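Local coordinates for protein phosphoribosylaminoimidazole-succinocarboxamide synthase (Saccharomyces cerevisiae, PDB 2CNQ) that catalyses the ATP-dependent joining of L-aspartate to the carboxylate of 5-amino-4-carboxyimidazole ribotide, giving SAICAR in de novo purine biosynthesis, at residues T4-D9 and T100-R105; G10-V15 and D87-K92; F63-L68 and D233-P238; E118-G123 and T160-A165. All blocks are in the same frame, centred on the assembly; numbering follows the deposited sequence.

Contact 1 of 4, residues T4-D9 and T100-R105; sequences TKTELD and TQLEDR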
# COMPACT_ATOMS: atom_id res chain seq x y z
N THR A 4 13.54 -9.05 -8.53
CA THR A 4 14.01 -8.16 -7.53
C THR A 4 14.38 -6.83 -8.08
O THR A 4 14.16 -5.83 -7.43
CB THR A 4 15.23 -8.87 -6.96
OG1 THR A 4 14.78 -10.04 -6.23
CG2 THR A 4 15.98 -8.01 -6.04
N LYS A 5 14.98 -6.81 -9.24
CA LYS A 5 15.42 -5.60 -9.86
C LYS A 5 15.19 -5.76 -11.31
O LYS A 5 15.81 -6.59 -11.95
CB LYS A 5 16.89 -5.36 -9.59
CG LYS A 5 17.38 -4.09 -10.20
CD LYS A 5 18.81 -3.85 -9.87
CE LYS A 5 19.34 -2.62 -10.53
NZ LYS A 5 20.70 -2.32 -10.07
N THR A 6 14.29 -4.98 -11.86
CA THR A 6 14.05 -5.10 -13.27
C THR A 6 15.23 -4.57 -14.03
O THR A 6 15.85 -3.60 -13.66
CB THR A 6 12.78 -4.42 -13.69
OG1 THR A 6 12.84 -3.02 -13.45
CG2 THR A 6 11.58 -5.00 -13.04
N GLU A 7 15.51 -5.23 -15.14
CA GLU A 7 16.63 -4.90 -15.99
C GLU A 7 16.07 -4.81 -17.38
O GLU A 7 15.89 -5.81 -18.05
CB GLU A 7 17.69 -5.95 -15.91
CG GLU A 7 18.32 -6.01 -14.55
CD GLU A 7 19.21 -4.86 -14.23
OE1 GLU A 7 19.76 -4.86 -13.12
OE2 GLU A 7 19.41 -3.97 -15.06
N LEU A 8 15.79 -3.60 -17.79
CA LEU A 8 15.15 -3.37 -19.05
C LEU A 8 16.08 -2.83 -20.09
O LEU A 8 15.66 -2.44 -21.15
CB LEU A 8 13.94 -2.47 -18.92
CG LEU A 8 12.85 -2.99 -17.98
CD1 LEU A 8 11.62 -2.14 -18.14
CD2 LEU A 8 12.53 -4.43 -18.18
N ASP A 9 17.38 -2.83 -19.80
CA ASP A 9 18.37 -2.55 -20.82
C ASP A 9 18.14 -1.25 -21.52
O ASP A 9 18.42 -1.09 -22.70
CB ASP A 9 18.47 -3.69 -21.81
CG ASP A 9 19.05 -4.92 -21.18
OD1 ASP A 9 19.96 -4.77 -20.35
OD2 ASP A 9 18.60 -6.02 -21.46
N THR A 100 9.18 -11.62 -18.73
CA THR A 100 9.15 -12.37 -17.49
C THR A 100 9.39 -11.48 -16.30
O THR A 100 8.98 -11.82 -15.21
CB THR A 100 10.16 -13.48 -17.50
OG1 THR A 100 11.43 -12.92 -17.72
CG2 THR A 100 9.83 -14.54 -18.51
N GLN A 101 10.06 -10.37 -16.49
CA GLN A 101 10.29 -9.45 -15.43
C GLN A 101 9.15 -8.51 -15.18
O GLN A 101 9.18 -7.77 -14.18
CB GLN A 101 11.48 -8.58 -15.75
CG GLN A 101 12.73 -9.33 -15.97
CD GLN A 101 13.85 -8.37 -16.16
OE1 GLN A 101 14.20 -7.67 -15.22
NE2 GLN A 101 14.34 -8.23 -17.37
N LEU A 102 8.21 -8.46 -16.10
CA LEU A 102 7.18 -7.47 -16.05
C LEU A 102 5.81 -8.04 -15.90
O LEU A 102 4.94 -7.40 -15.35
CB LEU A 102 7.24 -6.66 -17.33
CG LEU A 102 8.52 -5.86 -17.51
CD1 LEU A 102 8.51 -5.22 -18.86
CD2 LEU A 102 8.67 -4.84 -16.42
N GLU A 103 5.57 -9.21 -16.45
CA GLU A 103 4.22 -9.67 -16.53
C GLU A 103 3.66 -9.88 -15.15
O GLU A 103 4.32 -10.35 -14.25
CB GLU A 103 4.15 -10.92 -17.37
CG GLU A 103 4.87 -12.10 -16.77
CD GLU A 103 5.05 -13.23 -17.72
OE1 GLU A 103 4.49 -13.20 -18.82
OE2 GLU A 103 5.79 -14.16 -17.38
N ASP A 104 2.40 -9.52 -15.02
CA ASP A 104 1.59 -9.69 -13.83
C ASP A 104 1.97 -8.83 -12.68
O ASP A 104 1.27 -8.85 -11.68
CB ASP A 104 1.54 -11.15 -13.41
CG ASP A 104 0.92 -11.99 -14.45
OD1 ASP A 104 1.52 -13.00 -14.81
OD2 ASP A 104 -0.16 -11.61 -14.91
N ARG A 105 3.02 -8.05 -12.81
CA ARG A 105 3.47 -7.23 -11.71
C ARG A 105 3.61 -5.80 -12.16
O ARG A 105 4.20 -5.00 -11.47
CB ARG A 105 4.78 -7.71 -11.17
CG ARG A 105 5.86 -7.73 -12.20
CD ARG A 105 7.17 -8.12 -11.66
NE ARG A 105 7.22 -9.48 -11.18
CZ ARG A 105 7.35 -9.85 -9.92
NH1 ARG A 105 7.37 -8.99 -8.95
NH2 ARG A 105 7.47 -11.12 -9.63
O HOH W 1 15.04 -9.40 -13.15

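Contact 2 of 4, residues G10-V15 and D87-K92; sequences GILPLV and DYLPAK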
# COMPACT_ATOMS: atom_id res chain seq x y z
N GLY A 10 17.66 -0.28 -20.78
CA GLY A 10 17.48 1.03 -21.31
C GLY A 10 16.36 1.17 -22.26
O GLY A 10 16.24 2.19 -22.89
N ILE A 11 15.49 0.18 -22.37
CA ILE A 11 14.43 0.24 -23.34
C ILE A 11 13.48 1.37 -23.02
O ILE A 11 12.97 2.00 -23.91
CB ILE A 11 13.76 -1.08 -23.43
CG1 ILE A 11 14.71 -2.07 -24.09
CG2 ILE A 11 12.47 -1.00 -24.21
CD1 ILE A 11 14.32 -3.48 -23.86
N LEU A 12 13.26 1.61 -21.74
CA LEU A 12 12.51 2.75 -21.25
C LEU A 12 13.39 3.42 -20.25
O LEU A 12 14.09 2.77 -19.53
CB LEU A 12 11.27 2.34 -20.53
CG LEU A 12 10.26 1.56 -21.34
CD1 LEU A 12 9.16 1.13 -20.43
CD2 LEU A 12 9.74 2.37 -22.49
N PRO A 13 13.29 4.73 -20.14
CA PRO A 13 14.00 5.40 -19.08
C PRO A 13 13.46 5.01 -17.74
O PRO A 13 12.27 4.83 -17.57
CB PRO A 13 13.71 6.86 -19.35
CG PRO A 13 13.24 6.95 -20.77
CD PRO A 13 12.55 5.64 -20.99
N LEU A 14 14.34 4.93 -16.78
CA LEU A 14 13.97 4.66 -15.44
C LEU A 14 13.61 5.93 -14.77
O LEU A 14 14.42 6.83 -14.73
CB LEU A 14 15.13 3.98 -14.75
CG LEU A 14 14.90 3.56 -13.30
CD1 LEU A 14 13.85 2.50 -13.20
CD2 LEU A 14 16.20 3.11 -12.73
N VAL A 15 12.42 6.02 -14.23
CA VAL A 15 12.01 7.16 -13.47
C VAL A 15 12.48 7.02 -12.06
O VAL A 15 13.01 7.96 -11.50
CB VAL A 15 10.51 7.33 -13.53
CG1 VAL A 15 10.04 8.39 -12.60
CG2 VAL A 15 10.12 7.62 -14.96
N ASP A 87 0.99 -4.80 -24.96
CA ASP A 87 0.55 -4.17 -26.19
C ASP A 87 0.82 -2.71 -26.18
O ASP A 87 0.88 -2.11 -27.23
CB ASP A 87 -0.90 -4.44 -26.42
CG ASP A 87 -1.15 -5.88 -26.66
OD1 ASP A 87 -0.43 -6.46 -27.49
OD2 ASP A 87 -2.01 -6.44 -26.00
N TYR A 88 0.95 -2.11 -25.01
CA TYR A 88 1.17 -0.72 -24.80
C TYR A 88 2.60 -0.39 -24.51
O TYR A 88 2.92 0.73 -24.19
CB TYR A 88 0.30 -0.25 -23.63
CG TYR A 88 -1.14 -0.23 -23.99
CD1 TYR A 88 -1.88 -1.38 -24.09
CD2 TYR A 88 -1.77 0.96 -24.21
CE1 TYR A 88 -3.19 -1.33 -24.45
CE2 TYR A 88 -3.08 1.01 -24.56
CZ TYR A 88 -3.79 -0.14 -24.68
OH TYR A 88 -5.10 -0.13 -25.04
N LEU A 89 3.49 -1.35 -24.66
CA LEU A 89 4.88 -1.17 -24.43
C LEU A 89 5.61 -1.46 -25.69
O LEU A 89 5.15 -2.17 -26.55
CB LEU A 89 5.36 -2.12 -23.34
CG LEU A 89 4.75 -1.86 -21.98
CD1 LEU A 89 5.18 -2.95 -21.04
CD2 LEU A 89 5.17 -0.52 -21.44
N PRO A 90 6.82 -0.93 -25.80
CA PRO A 90 7.67 -1.33 -26.91
C PRO A 90 7.70 -2.81 -27.05
O PRO A 90 7.72 -3.54 -26.08
CB PRO A 90 9.02 -0.78 -26.52
CG PRO A 90 8.68 0.42 -25.68
CD PRO A 90 7.50 -0.01 -24.89
N ALA A 91 7.72 -3.25 -28.28
CA ALA A 91 7.69 -4.65 -28.60
C ALA A 91 8.79 -5.39 -27.90
O ALA A 91 8.60 -6.52 -27.51
CB ALA A 91 7.81 -4.85 -30.08
N LYS A 92 9.94 -4.79 -27.75
CA LYS A 92 11.03 -5.49 -27.14
C LYS A 92 10.67 -5.98 -25.76
O LYS A 92 11.18 -6.98 -25.34
CB LYS A 92 12.25 -4.61 -27.16
CG LYS A 92 13.48 -5.34 -26.85
CD LYS A 92 14.73 -4.58 -27.18
CE LYS A 92 15.92 -5.41 -26.88
NZ LYS A 92 15.93 -6.67 -27.66

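Contact 3 of 4, residues F63-L68 and D233-P238; sequences FWFKFL and DEVLTP. With ADP (adenosine-5'-diphosphate), chain B.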
# COMPACT_ATOMS: atom_id res chain seq x y z
N PHE A 63 -7.57 -5.30 -7.94
CA PHE A 63 -8.83 -5.67 -7.37
C PHE A 63 -9.49 -4.47 -6.72
O PHE A 63 -10.66 -4.20 -6.91
CB PHE A 63 -8.64 -6.77 -6.35
CG PHE A 63 -9.85 -7.01 -5.54
CD1 PHE A 63 -10.00 -6.38 -4.34
CD2 PHE A 63 -10.87 -7.81 -6.00
CE1 PHE A 63 -11.14 -6.55 -3.60
CE2 PHE A 63 -11.99 -7.98 -5.27
CZ PHE A 63 -12.14 -7.32 -4.08
N TRP A 64 -8.72 -3.75 -5.92
CA TRP A 64 -9.29 -2.63 -5.22
C TRP A 64 -9.58 -1.48 -6.13
O TRP A 64 -10.55 -0.78 -5.92
CB TRP A 64 -8.41 -2.20 -4.10
CG TRP A 64 -8.30 -3.16 -3.01
CD1 TRP A 64 -7.20 -3.82 -2.66
CD2 TRP A 64 -9.32 -3.54 -2.08
NE1 TRP A 64 -7.45 -4.61 -1.57
CE2 TRP A 64 -8.74 -4.42 -1.18
CE3 TRP A 64 -10.65 -3.21 -1.92
CZ2 TRP A 64 -9.42 -4.94 -0.10
CZ3 TRP A 64 -11.33 -3.74 -0.86
CH2 TRP A 64 -10.73 -4.59 0.03
N PHE A 65 -8.74 -1.24 -7.12
CA PHE A 65 -9.04 -0.19 -8.06
C PHE A 65 -10.38 -0.44 -8.70
O PHE A 65 -11.16 0.47 -8.88
CB PHE A 65 -7.97 -0.08 -9.13
CG PHE A 65 -6.73 0.61 -8.69
CD1 PHE A 65 -6.78 1.87 -8.17
CD2 PHE A 65 -5.50 0.03 -8.87
CE1 PHE A 65 -5.64 2.52 -7.81
CE2 PHE A 65 -4.36 0.68 -8.51
CZ PHE A 65 -4.43 1.91 -7.96
N LYS A 66 -10.63 -1.69 -9.03
CA LYS A 66 -11.87 -2.04 -9.65
C LYS A 66 -13.00 -1.93 -8.66
O LYS A 66 -14.08 -1.46 -9.00
CB LYS A 66 -11.74 -3.45 -10.18
CG LYS A 66 -12.99 -3.94 -10.88
CD LYS A 66 -12.84 -5.33 -11.42
CE LYS A 66 -11.77 -5.45 -12.49
NZ LYS A 66 -11.98 -4.55 -13.66
N PHE A 67 -12.78 -2.38 -7.42
CA PHE A 67 -13.79 -2.29 -6.40
C PHE A 67 -14.21 -0.87 -6.14
O PHE A 67 -15.36 -0.58 -5.86
CB PHE A 67 -13.23 -2.91 -5.13
CG PHE A 67 -14.17 -2.92 -4.00
CD1 PHE A 67 -15.20 -3.81 -3.93
CD2 PHE A 67 -14.00 -2.06 -2.96
CE1 PHE A 67 -16.04 -3.81 -2.83
CE2 PHE A 67 -14.83 -2.06 -1.88
CZ PHE A 67 -15.84 -2.92 -1.82
N LEU A 68 -13.25 0.03 -6.25
CA LEU A 68 -13.45 1.44 -5.97
C LEU A 68 -13.63 2.23 -7.22
O LEU A 68 -13.57 3.44 -7.18
CB LEU A 68 -12.27 1.96 -5.20
CG LEU A 68 -12.12 1.33 -3.85
CD1 LEU A 68 -10.86 1.84 -3.22
CD2 LEU A 68 -13.30 1.58 -2.96
N ASP A 233 -0.71 4.75 -6.86
CA ASP A 233 0.13 3.84 -6.14
C ASP A 233 -0.53 2.48 -6.03
O ASP A 233 -1.04 1.99 -7.01
CB ASP A 233 0.56 4.44 -4.82
CG ASP A 233 1.75 3.77 -4.25
OD1 ASP A 233 2.84 3.93 -4.82
OD2 ASP A 233 1.58 3.11 -3.21
N GLU A 234 -0.38 1.87 -4.88
CA GLU A 234 -1.01 0.63 -4.57
C GLU A 234 -2.13 0.87 -3.60
O GLU A 234 -2.15 1.85 -2.89
CB GLU A 234 -0.01 -0.36 -4.01
CG GLU A 234 0.41 -0.02 -2.61
CD GLU A 234 1.43 -0.97 -2.06
OE1 GLU A 234 2.23 -0.50 -1.24
OE2 GLU A 234 1.41 -2.15 -2.42
N VAL A 235 -3.03 -0.07 -3.58
CA VAL A 235 -4.24 0.08 -2.80
C VAL A 235 -4.47 -1.18 -2.03
O VAL A 235 -4.59 -2.24 -2.61
CB VAL A 235 -5.42 0.37 -3.70
CG1 VAL A 235 -6.63 0.57 -2.84
CG2 VAL A 235 -5.17 1.56 -4.57
N LEU A 236 -4.55 -1.01 -0.73
CA LEU A 236 -5.00 -2.04 0.19
C LEU A 236 -4.30 -3.34 -0.10
O LEU A 236 -4.88 -4.40 -0.22
CB LEU A 236 -6.50 -2.15 0.16
CG LEU A 236 -7.15 -1.03 0.92
CD1 LEU A 236 -8.56 -0.83 0.47
CD2 LEU A 236 -7.10 -1.31 2.40
N THR A 237 -2.98 -3.24 -0.10
CA THR A 237 -2.16 -4.41 -0.15
C THR A 237 -1.62 -4.66 1.22
O THR A 237 -1.70 -3.85 2.10
CB THR A 237 -1.04 -4.27 -1.12
OG1 THR A 237 -0.06 -3.44 -0.52
CG2 THR A 237 -1.48 -3.73 -2.45
N PRO A 238 -0.99 -5.80 1.42
CA PRO A 238 -0.45 -6.08 2.73
C PRO A 238 0.83 -5.35 2.99
O PRO A 238 1.30 -5.38 4.09
CB PRO A 238 -0.33 -7.60 2.77
CG PRO A 238 -1.09 -8.08 1.56
CD PRO A 238 -0.93 -6.99 0.57
PB ADP B . 8.20 3.89 -1.97
O1B ADP B . 7.04 3.38 -1.27
O2B ADP B . 8.34 5.35 -1.87
O3B ADP B . 9.50 3.30 -1.68
PA ADP B . 7.33 2.38 -4.23
O1A ADP B . 6.03 2.05 -3.64
O2A ADP B . 8.34 1.35 -4.36
O3A ADP B . 7.95 3.64 -3.52
O5' ADP B . 7.13 2.98 -5.67
C5' ADP B . 6.03 3.75 -6.09
C4' ADP B . 6.46 5.18 -6.26
O4' ADP B . 5.66 5.71 -7.31
C3' ADP B . 6.19 6.04 -5.07
O3' ADP B . 7.06 7.15 -5.06
C2' ADP B . 4.80 6.55 -5.35
O2' ADP B . 4.47 7.70 -4.63
C1' ADP B . 4.90 6.80 -6.80
N9 ADP B . 3.67 6.82 -7.53
C8 ADP B . 2.60 6.03 -7.33
N7 ADP B . 1.67 6.21 -8.22
C5 ADP B . 2.15 7.17 -9.03
C6 ADP B . 1.67 7.81 -10.20
N6 ADP B . 0.50 7.49 -10.72
N1 ADP B . 2.38 8.79 -10.74
C2 ADP B . 3.57 9.08 -10.23
N3 ADP B . 4.16 8.49 -9.20
C4 ADP B . 3.43 7.55 -8.61

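Contact 4 of 4, residues E118-G123 and T160-A165; sequences EVIVRG and TPSTKA. With AMZ (aminoimidazole 4-carboxamide ribonucleotide), chain C.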
# COMPACT_ATOMS: atom_id res chain seq x y z
N GLU A 118 1.21 10.61 2.87
CA GLU A 118 0.76 9.25 3.03
C GLU A 118 -0.61 9.36 3.62
O GLU A 118 -0.80 9.86 4.72
CB GLU A 118 1.64 8.48 3.96
CG GLU A 118 3.07 8.48 3.64
CD GLU A 118 3.43 7.84 2.33
OE1 GLU A 118 4.65 7.77 2.09
OE2 GLU A 118 2.60 7.41 1.54
N VAL A 119 -1.59 8.96 2.86
CA VAL A 119 -2.98 9.15 3.23
C VAL A 119 -3.41 7.94 4.00
O VAL A 119 -4.00 7.02 3.47
CB VAL A 119 -3.81 9.42 2.00
CG1 VAL A 119 -5.26 9.59 2.36
CG2 VAL A 119 -3.29 10.65 1.28
N ILE A 120 -3.06 7.94 5.26
CA ILE A 120 -3.33 6.83 6.13
C ILE A 120 -4.69 7.01 6.73
O ILE A 120 -5.05 8.08 7.19
CB ILE A 120 -2.29 6.73 7.19
CG1 ILE A 120 -0.94 6.44 6.57
CG2 ILE A 120 -2.64 5.70 8.23
CD1 ILE A 120 0.20 6.77 7.47
N VAL A 121 -5.45 5.94 6.72
CA VAL A 121 -6.69 5.86 7.44
C VAL A 121 -6.58 4.73 8.41
O VAL A 121 -6.15 3.66 8.06
CB VAL A 121 -7.88 5.64 6.52
CG1 VAL A 121 -9.15 5.58 7.34
CG2 VAL A 121 -7.96 6.72 5.51
N ARG A 122 -6.99 5.01 9.63
CA ARG A 122 -6.99 4.03 10.68
C ARG A 122 -8.39 3.76 11.11
O ARG A 122 -9.08 4.64 11.56
CB ARG A 122 -6.19 4.49 11.85
CG ARG A 122 -4.80 4.90 11.48
CD ARG A 122 -4.07 5.38 12.69
NE ARG A 122 -2.81 5.97 12.32
CZ ARG A 122 -1.69 5.31 12.20
NH1 ARG A 122 -1.59 4.06 12.55
NH2 ARG A 122 -0.65 5.94 11.72
N GLY A 123 -8.80 2.53 10.99
CA GLY A 123 -10.05 2.11 11.57
C GLY A 123 -9.91 1.61 12.97
O GLY A 123 -10.88 1.61 13.73
N THR A 160 -5.17 10.03 9.22
CA THR A 160 -4.02 10.32 10.02
C THR A 160 -2.84 10.41 9.09
O THR A 160 -2.15 9.44 8.84
CB THR A 160 -3.83 9.30 11.11
OG1 THR A 160 -3.54 8.03 10.55
CG2 THR A 160 -5.03 9.18 11.98
N PRO A 161 -2.61 11.55 8.51
CA PRO A 161 -1.60 11.64 7.47
C PRO A 161 -0.22 11.53 8.00
O PRO A 161 0.06 11.88 9.12
CB PRO A 161 -1.84 13.01 6.87
CG PRO A 161 -2.47 13.78 7.98
CD PRO A 161 -3.32 12.80 8.73
N SER A 162 0.66 11.11 7.12
CA SER A 162 2.06 11.26 7.36
C SER A 162 2.67 11.96 6.19
O SER A 162 2.15 11.98 5.10
CB SER A 162 2.68 9.92 7.65
OG SER A 162 3.08 9.33 6.48
N THR A 163 3.84 12.50 6.43
CA THR A 163 4.59 13.06 5.36
C THR A 163 5.10 11.94 4.54
O THR A 163 5.10 10.78 4.94
CB THR A 163 5.73 13.87 5.89
OG1 THR A 163 6.61 12.97 6.55
CG2 THR A 163 5.25 15.00 6.79
N LYS A 164 5.56 12.30 3.37
CA LYS A 164 6.35 11.44 2.53
C LYS A 164 7.77 11.85 2.72
O LYS A 164 8.19 12.90 2.21
CB LYS A 164 5.94 11.60 1.07
CG LYS A 164 4.53 11.14 0.85
CD LYS A 164 4.02 11.45 -0.51
CE LYS A 164 4.69 10.65 -1.54
NZ LYS A 164 4.20 11.05 -2.84
N ALA A 165 8.50 11.07 3.50
CA ALA A 165 9.86 11.46 3.85
C ALA A 165 10.79 11.46 2.65
O ALA A 165 10.60 10.68 1.73
CB ALA A 165 10.39 10.59 4.91
O5 AMZ C . 4.49 2.79 2.68
C6 AMZ C . 4.37 3.65 3.52
N2 AMZ C . 5.09 4.76 3.55
C3A AMZ C . 3.38 3.51 4.58
C7A AMZ C . 2.56 2.44 4.76
N3 AMZ C . 2.37 1.31 4.05
N1 AMZ C . 3.16 4.42 5.54
C5 AMZ C . 2.21 3.93 6.31
N AMZ C . 1.85 2.71 5.85
C1 AMZ C . 0.79 1.89 6.40
C2 AMZ C . 1.25 0.83 7.35
C3 AMZ C . 0.04 0.64 8.22
O2 AMZ C . -0.84 -0.20 7.51
O1 AMZ C . 1.65 -0.32 6.64
O AMZ C . -0.01 2.75 7.17
C AMZ C . -0.51 2.05 8.30
C4 AMZ C . -0.16 2.78 9.55
O3 AMZ C . 1.21 2.58 9.83
P AMZ C . 1.79 3.11 11.21
OP1 AMZ C . 1.82 4.60 11.14
O4 AMZ C . 3.18 2.51 11.27
OP2 AMZ C . 0.91 2.65 12.33

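Contact 1 of 4, residues T4-D9 and T100-R105
Gln101, on the last turn of helix 96-102, faces the N-terminal segment and meets the backbone of Glu7 with its side-chain amide. CG stands anti to the carbonyl carbon (chi1 -60°), and beyond CG the chain runs extended, carrying the amide to Glu7. There OE1 accepts the peptide N-H of Glu7, with 2.8 Å between Glu7 N and Gln101 OE1, while Gln101 NE2 donates to Glu7 O at 3.0 Å. The second bond is fairly straight, yet NE2 approaches from above the carbonyl plane of Glu7. Two further partners hold the amide: a water that bridges OE1 to Lys5 O, and Lys97 O, which receives another bond from NE2. Gln101 OE1 also sits close to Thr6, 3.2 Å from Thr6 CA. One amide side chain thus answers both the N-H and the C=O of Glu7, tying the N-terminal lead into strand 14-17 to the end of the helix. An alanine at Gln101 would probably leave the N-H and carbonyl of Glu7 without these mates and the bridging water less firmly placed.

Leu102 follows with an apolar contact. Its side chain and that of Leu8 reach toward each other tip to tip, Leu8 CD2 lying 4.2 Å from Leu102 CD1, and both also touch strand 30-35, Leu8 at Leu32 and Leu102 at Val34. From Leu102 to Arg105 the chain makes a type II beta turn, closed by Arg105 N bonding to Leu102 O, and passes into strand 106-110.

Contact 2 of 4, residues G10-V15 and D87-K92
Ile11 and Lys92 cross at about a right angle, the methyl end of one lying against the aliphatic shaft of the other. This is loop-to-loop apolar packing without a hydrogen bond between the segments: the chain entering strand 14-17, first of a four-stranded antiparallel sheet, rests on the loop that leads into helix 96-102. Ile11 CD1 is 3.5 Å from Lys92 CD and 3.6 Å from Lys92 CG, so the methyl meets the middle of the lysine chain and not its charged end. The ammonium goes elsewhere, bending away at the last torsion (chi4 60°) to form a salt bridge with Glu95.

The two branches of Ile11 serve different partners. CG1 stands beside the backbone N (chi1 -70°) and carries CD1 to Lys92; CG2, anti to the backbone N, turns to the pyrrolidine ring of Pro90, where Ile11 CG2 comes 4.2 Å from Pro90 CB. These two side chains slide past each other in opposite directions, touching only lightly.

Leu12 takes the other part of the same ring. It and Pro90 cross obliquely, with Leu12 CD2 3.9 Å from Pro90 CG and 4.1 Å from Pro90 CD. The proline is therefore met by both residues, Ile11 at CB and Leu12 at CG and CD. Around them, Leu93 touches both Ile11 and Leu12, Tyr98 of helix 96-102 touches Ile11 and Lys92, and Leu32 of strand 30-35 touches Leu12 and the buried Leu89. The remaining methyl of Leu12 points to that last residue, Leu12 CD1 standing 4.4 Å from Leu89 CD2.

Contact 3 of 4, residues F63-L68 and D233-P238
Trp64 carries CG anti to its carbonyl carbon (chi1 -68°), and a chi2 of 114° turns the indole across Leu236; the two side chains cross at about a right angle. Leu236 CB sits over one face of the indole, 3.3 Å from the centroid of the five-membered ring, a close CH-pi contact. The opposite face is met toward its rim by CD1 of Phe63. Trp64 NE1 also lies 2.9 Å from Leu236 O, but the hydrogen bond is bent and weak. Replacing Trp64 by alanine would probably open a gap between Leu236 and Phe63 and deprive the Leu236 carbonyl of its indole donor.

Here the last turns of helix 53-67 pack on strand 228-245 of the mixed sheet, at a break where Leu236 takes positive phi. The two methyls of Val235 go to different residues. Val235 CG1 touches Trp64 CB at 3.5 Å, whereas Val235 CG2 lies over the face of the Phe65 ring, 3.8 Å from its centroid. The edge of that ring meets a carbonyl in its plane, Phe65 CZ being 3.5 Å from Asp233 O.

Asp233 links this packing to the nucleotide: Asp233 N makes a weak bond of 3.1 Å to N7 of ADP, and its side chain, paired with Lys217, lies about 4 Å from a bound magnesium ion. Asp233 OD2 accepts the next backbone N-H, from Glu234, above the carboxylate plane.

Contact 4 of 4, residues E118-G123 and T160-A165
The carbonyl oxygen of Glu118 is approached by three groups. Ser162 N bonds to Glu118 O at 3.1 Å, in the carbonyl plane and on a lone pair; Ile120 N makes a weak bond to the same oxygen, closing an inverse gamma turn centred on Val119; and the CA of Pro161 adds a CA-H...O contact. In return Glu118 N donates to Ser162 O at 2.8 Å, making Glu118 and Ser162 an antiparallel hydrogen-bonded pair. Two residues along, Thr160 N bonds to Ile120 O at 2.8 Å, almost perfectly straight (177°). By these bonds the chain leaving strand 153-159, at one edge of the mixed sheet, continues beside strand 113-122, whose side chains Glu118, Ile120 and Arg122 line the pocket of the bound imidazole ribonucleotide AMZ.

Arg122 serves the phosphate. Its chain is extended from CG to NE and crosses Thr160 at about a right angle, and Thr160 OG1 lies at the guanidinium edge, 2.8 Å from Arg122 NE, in a weak bond. The two terminal nitrogens each take one phosphate oxygen in a nearly straight bond: Arg122 NH1 to AMZ OP2 and Arg122 NH2 to AMZ OP1, both at 2.9 Å. Ile120 CG2 lies over one guanidinium face, toward its rim, and His140 accepts from NH2, so neighbours limit how the group can turn.

Nearer the imidazole, Ile120 CD1 comes 3.7 Å from AMZ C5. The bent chain of Glu118 brings its carboxylate toward the ligand carboxamide and across Lys164 at about a right angle, where Lys164 CG is 3.6 Å from Glu118 OE1.

How the contacts relate
Contacts 1 and 2 adjoin in sequence, with centres 11 Å apart, and together fasten the N-terminal lead to the loop and helix that precede strand 106-110. They lie beside a peripheral nucleotide site: the side chains of Leu89 and Leu102 are about 8 and 9 Å from bound AMP, whose pocket also includes Lys66 from the helix of contact 3. Contacts 3 and 4 share the mixed sheet, their centres 16 Å and nearest atoms about 6 Å apart, and they serve neighbouring ligands, ADP at Asp233 and AMZ at Glu118, Ile120 and Arg122. Contact 4 is nested within the chain loop closed by contact 3, whereas the centre of contact 1 lies 29 Å from that of contact 4, on the opposite side of the chain's centre.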